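Local coordinates for protein trans-2-enoyl-CoA reductase (Treponema denticola ATCC 35405, PDB 4GGO) that catalyses the NADH-dependent reduction of the carbon-carbon double bond of crotonyl-CoA to butyryl-CoA in fatty acid synthesis, at residues E224-I235 against S269-G279. Residues are numbered along the deposited sequence; the frame is centred on the assembly and turned at random.
Sequences EEGCITLAYSYI and SIRAFVSVNKG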
loop_
_atom_site.group_PDB
_atom_site.type_symbol
_atom_site.label_atom_id
_atom_site.label_comp_id
_atom_site.label_asym_id
_atom_site.label_seq_id
_atom_site.Cartn_x
_atom_site.Cartn_y
_atom_site.Cartn_z
ATOM N N GLU A 224 -13.289 16.717 -10.413
ATOM C CA GLU A 224 -12.998 17.373 -11.679
ATOM C C GLU A 224 -13.358 16.429 -12.820
ATOM O O GLU A 224 -13.270 15.210 -12.671
ATOM C CB GLU A 224 -11.520 17.762 -11.755
ATOM C CG GLU A 224 -11.155 18.592 -12.974
ATOM C CD GLU A 224 -11.952 19.880 -13.059
ATOM O OE1 GLU A 224 -11.575 20.859 -12.382
ATOM O OE2 GLU A 224 -12.957 19.911 -13.801
ATOM N N GLU A 225 -13.779 16.993 -13.948
ATOM C CA GLU A 225 -14.094 16.203 -15.133
ATOM C C GLU A 225 -12.892 15.356 -15.537
ATOM O O GLU A 225 -11.792 15.877 -15.719
ATOM C CB GLU A 225 -14.498 17.122 -16.289
ATOM C CG GLU A 225 -14.949 16.393 -17.548
ATOM C CD GLU A 225 -16.391 15.924 -17.470
ATOM O OE1 GLU A 225 -17.097 16.317 -16.516
ATOM O OE2 GLU A 225 -16.818 15.163 -18.364
ATOM N N GLY A 226 -13.105 14.050 -15.662
ATOM C CA GLY A 226 -12.044 13.135 -16.040
ATOM C C GLY A 226 -11.175 12.713 -14.870
ATOM O O GLY A 226 -10.043 12.267 -15.057
ATOM N N CYS A 227 -11.710 12.853 -13.660
ATOM C CA CYS A 227 -10.979 12.499 -12.446
ATOM C C CYS A 227 -10.567 11.030 -12.440
ATOM O O CYS A 227 -11.369 10.146 -12.739
ATOM C CB CYS A 227 -11.820 12.806 -11.204
ATOM S SG CYS A 227 -10.995 12.456 -9.632
ATOM N N ILE A 228 -9.307 10.780 -12.104
ATOM C CA ILE A 228 -8.798 9.419 -12.002
ATOM C C ILE A 228 -8.947 8.906 -10.576
ATOM O O ILE A 228 -8.572 9.588 -9.623
ATOM C CB ILE A 228 -7.309 9.348 -12.386
ATOM C CG1 ILE A 228 -7.104 9.789 -13.837
ATOM C CG2 ILE A 228 -6.766 7.943 -12.166
ATOM C CD1 ILE A 228 -5.653 9.804 -14.266
ATOM N N THR A 229 -9.506 7.712 -10.423
ATOM C CA THR A 229 -9.526 7.066 -9.115
ATOM C C THR A 229 -9.038 5.621 -9.205
ATOM O O THR A 229 -9.440 4.868 -10.093
ATOM C CB THR A 229 -10.911 7.164 -8.420
ATOM O OG1 THR A 229 -10.829 6.603 -7.104
ATOM C CG2 THR A 229 -11.985 6.440 -9.216
ATOM N N LEU A 230 -8.151 5.247 -8.288
ATOM C CA LEU A 230 -7.532 3.929 -8.316
ATOM C C LEU A 230 -7.681 3.214 -6.982
ATOM O O LEU A 230 -7.654 3.840 -5.925
ATOM C CB LEU A 230 -6.042 4.043 -8.647
ATOM C CG LEU A 230 -5.613 4.887 -9.847
ATOM C CD1 LEU A 230 -4.098 4.864 -9.985
ATOM C CD2 LEU A 230 -6.270 4.389 -11.116
ATOM N N ALA A 231 -7.839 1.897 -7.043
ATOM C CA ALA A 231 -7.783 1.061 -5.854
ATOM C C ALA A 231 -6.696 0.014 -6.058
ATOM O O ALA A 231 -6.694 -0.703 -7.059
ATOM C CB ALA A 231 -9.127 0.399 -5.594
ATOM N N TYR A 232 -5.764 -0.059 -5.116
ATOM C CA TYR A 232 -4.636 -0.973 -5.238
ATOM C C TYR A 232 -5.030 -2.397 -4.867
ATOM O O TYR A 232 -5.873 -2.614 -3.996
ATOM C CB TYR A 232 -3.463 -0.493 -4.386
ATOM C CG TYR A 232 -2.876 0.813 -4.870
ATOM C CD1 TYR A 232 -2.794 1.095 -6.228
ATOM C CD2 TYR A 232 -2.414 1.768 -3.974
ATOM C CE1 TYR A 232 -2.261 2.286 -6.683
ATOM C CE2 TYR A 232 -1.879 2.966 -4.419
ATOM C CZ TYR A 232 -1.805 3.219 -5.776
ATOM O OH TYR A 232 -1.276 4.405 -6.231
ATOM N N SER A 233 -4.415 -3.362 -5.543
ATOM C CA SER A 233 -4.721 -4.767 -5.324
ATOM C C SER A 233 -3.527 -5.645 -5.679
ATOM O O SER A 233 -2.444 -5.144 -5.975
ATOM C CB SER A 233 -5.942 -5.179 -6.147
ATOM O OG SER A 233 -6.294 -6.524 -5.889
ATOM N N TYR A 234 -3.731 -6.958 -5.650
ATOM C CA TYR A 234 -2.653 -7.902 -5.917
ATOM C C TYR A 234 -3.207 -9.191 -6.508
ATOM O O TYR A 234 -4.277 -9.654 -6.117
ATOM C CB TYR A 234 -1.880 -8.192 -4.629
ATOM C CG TYR A 234 -0.632 -9.027 -4.821
ATOM C CD1 TYR A 234 0.373 -8.617 -5.686
ATOM C CD2 TYR A 234 -0.452 -10.212 -4.120
ATOM C CE1 TYR A 234 1.516 -9.374 -5.863
ATOM C CE2 TYR A 234 0.689 -10.972 -4.285
ATOM C CZ TYR A 234 1.671 -10.548 -5.155
ATOM O OH TYR A 234 2.807 -11.305 -5.323
ATOM N N ILE A 235 -2.481 -9.763 -7.463
ATOM C CA ILE A 235 -2.899 -11.005 -8.101
ATOM C C ILE A 235 -1.979 -12.151 -7.688
ATOM O O ILE A 235 -2.441 -13.248 -7.370
ATOM C CB ILE A 235 -2.947 -10.858 -9.636
ATOM C CG1 ILE A 235 -4.151 -10.006 -10.044
ATOM C CG2 ILE A 235 -3.024 -12.215 -10.311
ATOM C CD1 ILE A 235 -4.273 -9.792 -11.536
ATOM N N SER A 269 -17.968 10.807 -16.613
ATOM C CA SER A 269 -16.960 11.847 -16.474
ATOM C C SER A 269 -15.820 11.410 -15.558
ATOM O O SER A 269 -15.072 12.245 -15.052
ATOM C CB SER A 269 -17.599 13.121 -15.924
ATOM O OG SER A 269 -18.135 12.905 -14.629
ATOM N N ILE A 270 -15.690 10.104 -15.345
ATOM C CA ILE A 270 -14.671 9.589 -14.437
ATOM C C ILE A 270 -13.847 8.467 -15.069
ATOM O O ILE A 270 -14.273 7.839 -16.039
ATOM C CB ILE A 270 -15.294 9.100 -13.106
ATOM C CG1 ILE A 270 -14.387 9.449 -11.926
ATOM C CG2 ILE A 270 -15.589 7.603 -13.154
ATOM C CD1 ILE A 270 -15.002 9.145 -10.577
ATOM N N ARG A 271 -12.661 8.233 -14.517
ATOM C CA ARG A 271 -11.797 7.152 -14.971
ATOM C C ARG A 271 -11.342 6.305 -13.786
ATOM O O ARG A 271 -10.366 6.633 -13.113
ATOM C CB ARG A 271 -10.592 7.707 -15.734
ATOM C CG ARG A 271 -10.947 8.318 -17.084
ATOM C CD ARG A 271 -9.719 8.866 -17.796
ATOM N NE ARG A 271 -9.160 10.028 -17.111
ATOM C CZ ARG A 271 -8.093 10.701 -17.530
ATOM N NH1 ARG A 271 -7.461 10.326 -18.634
ATOM N NH2 ARG A 271 -7.655 11.747 -16.842
ATOM N N ALA A 272 -12.065 5.217 -13.536
ATOM C CA ALA A 272 -11.786 4.346 -12.399
ATOM C C ALA A 272 -11.041 3.086 -12.825
ATOM O O ALA A 272 -11.379 2.463 -13.831
ATOM C CB ALA A 272 -13.078 3.978 -11.689
ATOM N N PHE A 273 -10.025 2.714 -12.052
ATOM C CA PHE A 273 -9.239 1.522 -12.345
ATOM C C PHE A 273 -8.875 0.775 -11.074
ATOM O O PHE A 273 -8.699 1.376 -10.016
ATOM C CB PHE A 273 -7.933 1.890 -13.054
ATOM C CG PHE A 273 -8.113 2.702 -14.302
ATOM C CD1 PHE A 273 -8.315 2.083 -15.524
ATOM C CD2 PHE A 273 -8.050 4.084 -14.258
ATOM C CE1 PHE A 273 -8.471 2.829 -16.678
ATOM C CE2 PHE A 273 -8.204 4.837 -15.406
ATOM C CZ PHE A 273 -8.414 4.208 -16.618
ATOM N N VAL A 274 -8.758 -0.542 -11.185
ATOM C CA VAL A 274 -8.044 -1.307 -10.180
ATOM C C VAL A 274 -6.595 -1.359 -10.632
ATOM O O VAL A 274 -6.309 -1.722 -11.773
ATOM C CB VAL A 274 -8.587 -2.739 -10.038
ATOM C CG1 VAL A 274 -7.655 -3.574 -9.169
ATOM C CG2 VAL A 274 -9.991 -2.721 -9.451
ATOM N N SER A 275 -5.682 -0.965 -9.754
ATOM C CA SER A 275 -4.263 -1.030 -10.067
ATOM C C SER A 275 -3.637 -2.216 -9.350
ATOM O O SER A 275 -3.569 -2.245 -8.120
ATOM C CB SER A 275 -3.554 0.264 -9.663
ATOM O OG SER A 275 -2.180 0.217 -10.012
ATOM N N VAL A 276 -3.199 -3.204 -10.122
ATOM C CA VAL A 276 -2.560 -4.380 -9.552
ATOM C C VAL A 276 -1.073 -4.108 -9.378
ATOM O O VAL A 276 -0.343 -3.946 -10.356
ATOM C CB VAL A 276 -2.759 -5.624 -10.434
ATOM C CG1 VAL A 276 -2.325 -6.875 -9.683
ATOM C CG2 VAL A 276 -4.213 -5.739 -10.861
ATOM N N ASN A 277 -0.635 -4.048 -8.126
ATOM C CA ASN A 277 0.754 -3.743 -7.814
ATOM C C ASN A 277 1.567 -5.001 -7.524
ATOM O O ASN A 277 1.022 -6.104 -7.474
ATOM C CB ASN A 277 0.832 -2.775 -6.633
ATOM C CG ASN A 277 0.154 -1.445 -6.922
ATOM O OD1 ASN A 277 -0.479 -1.268 -7.964
ATOM N ND2 ASN A 277 0.278 -0.506 -5.990
ATOM N N LYS A 278 2.872 -4.829 -7.332
ATOM C CA LYS A 278 3.752 -5.961 -7.065
ATOM C C LYS A 278 3.632 -6.427 -5.618
ATOM O O LYS A 278 3.057 -5.736 -4.776
ATOM C CB LYS A 278 5.208 -5.609 -7.378
ATOM C CG LYS A 278 5.890 -4.758 -6.317
ATOM C CD LYS A 278 7.334 -4.453 -6.693
ATOM C CE LYS A 278 8.200 -5.705 -6.674
ATOM N NZ LYS A 278 8.408 -6.214 -5.289
ATOM N N GLY A 279 4.180 -7.604 -5.336
ATOM C CA GLY A 279 4.171 -8.144 -3.991
ATOM C C GLY A 279 5.186 -7.454 -3.105
ATOM O O GLY A 279 6.258 -7.057 -3.562
HETATM O O HOH W 1 0.174 -8.979 -8.713
#
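Strands 227-233 and 270-276 pair in parallel within the Rossmann-type sheet, joined by a beta-alpha-beta crossover that runs through helix 248-266. Thr229, Ala231 and Ser233 each bond to both neighbours of their partner: Thr229 N reaches Arg271 O at 3.0 Å and Thr229 O receives Phe273 N, a ladder that runs on to Asn277 N and Ser233 O; Cys227 adds its carbonyl, which accepts from Arg271 N. At its start Gly226, whose positive phi (83°) suits glycine, donates to Ser269 O at 2.7 Å, while its own carbonyl is gripped side-on by Arg271: NH2 at 3.0 Å and NE at 3.2 Å both point to Gly226 O, near the guanidinium plane. A bend at chi3 (-68°) folds the arginine back there, and Ile228 CD1 lies over one guanidinium face.

Further along the same side of the sheet, Leu230 CD2 presses on Phe273 CB at 3.6 Å and meets the edge of its ring, beside Ile338 of the next strand. Small Ser275 then sets its CB at the edge of the Tyr232 ring, whose hydroxyl bonds to Ser66. On the other side, Thr229 CG2 packs on Ala272 CB at 3.7 Å, and the methyls of Ala231 and Ala272 meet Leu256 and Leu263, consistent with helix 248-266 lying close.

Near the strands' C-terminal ends, a water bridges Ile235 N and Asn277 O. Substrate-binding Tyr234 brings CD1 within 3.2 Å of Asn277 O at its ring edge; its hydroxyl bonds to Glu344, which also takes Gly279 N. The carboxylate thus bridges Tyr234 and Gly279, bonds that probably steady the Tyr234 ring, which stands edge-to-face with Tyr244, the probable proton donor.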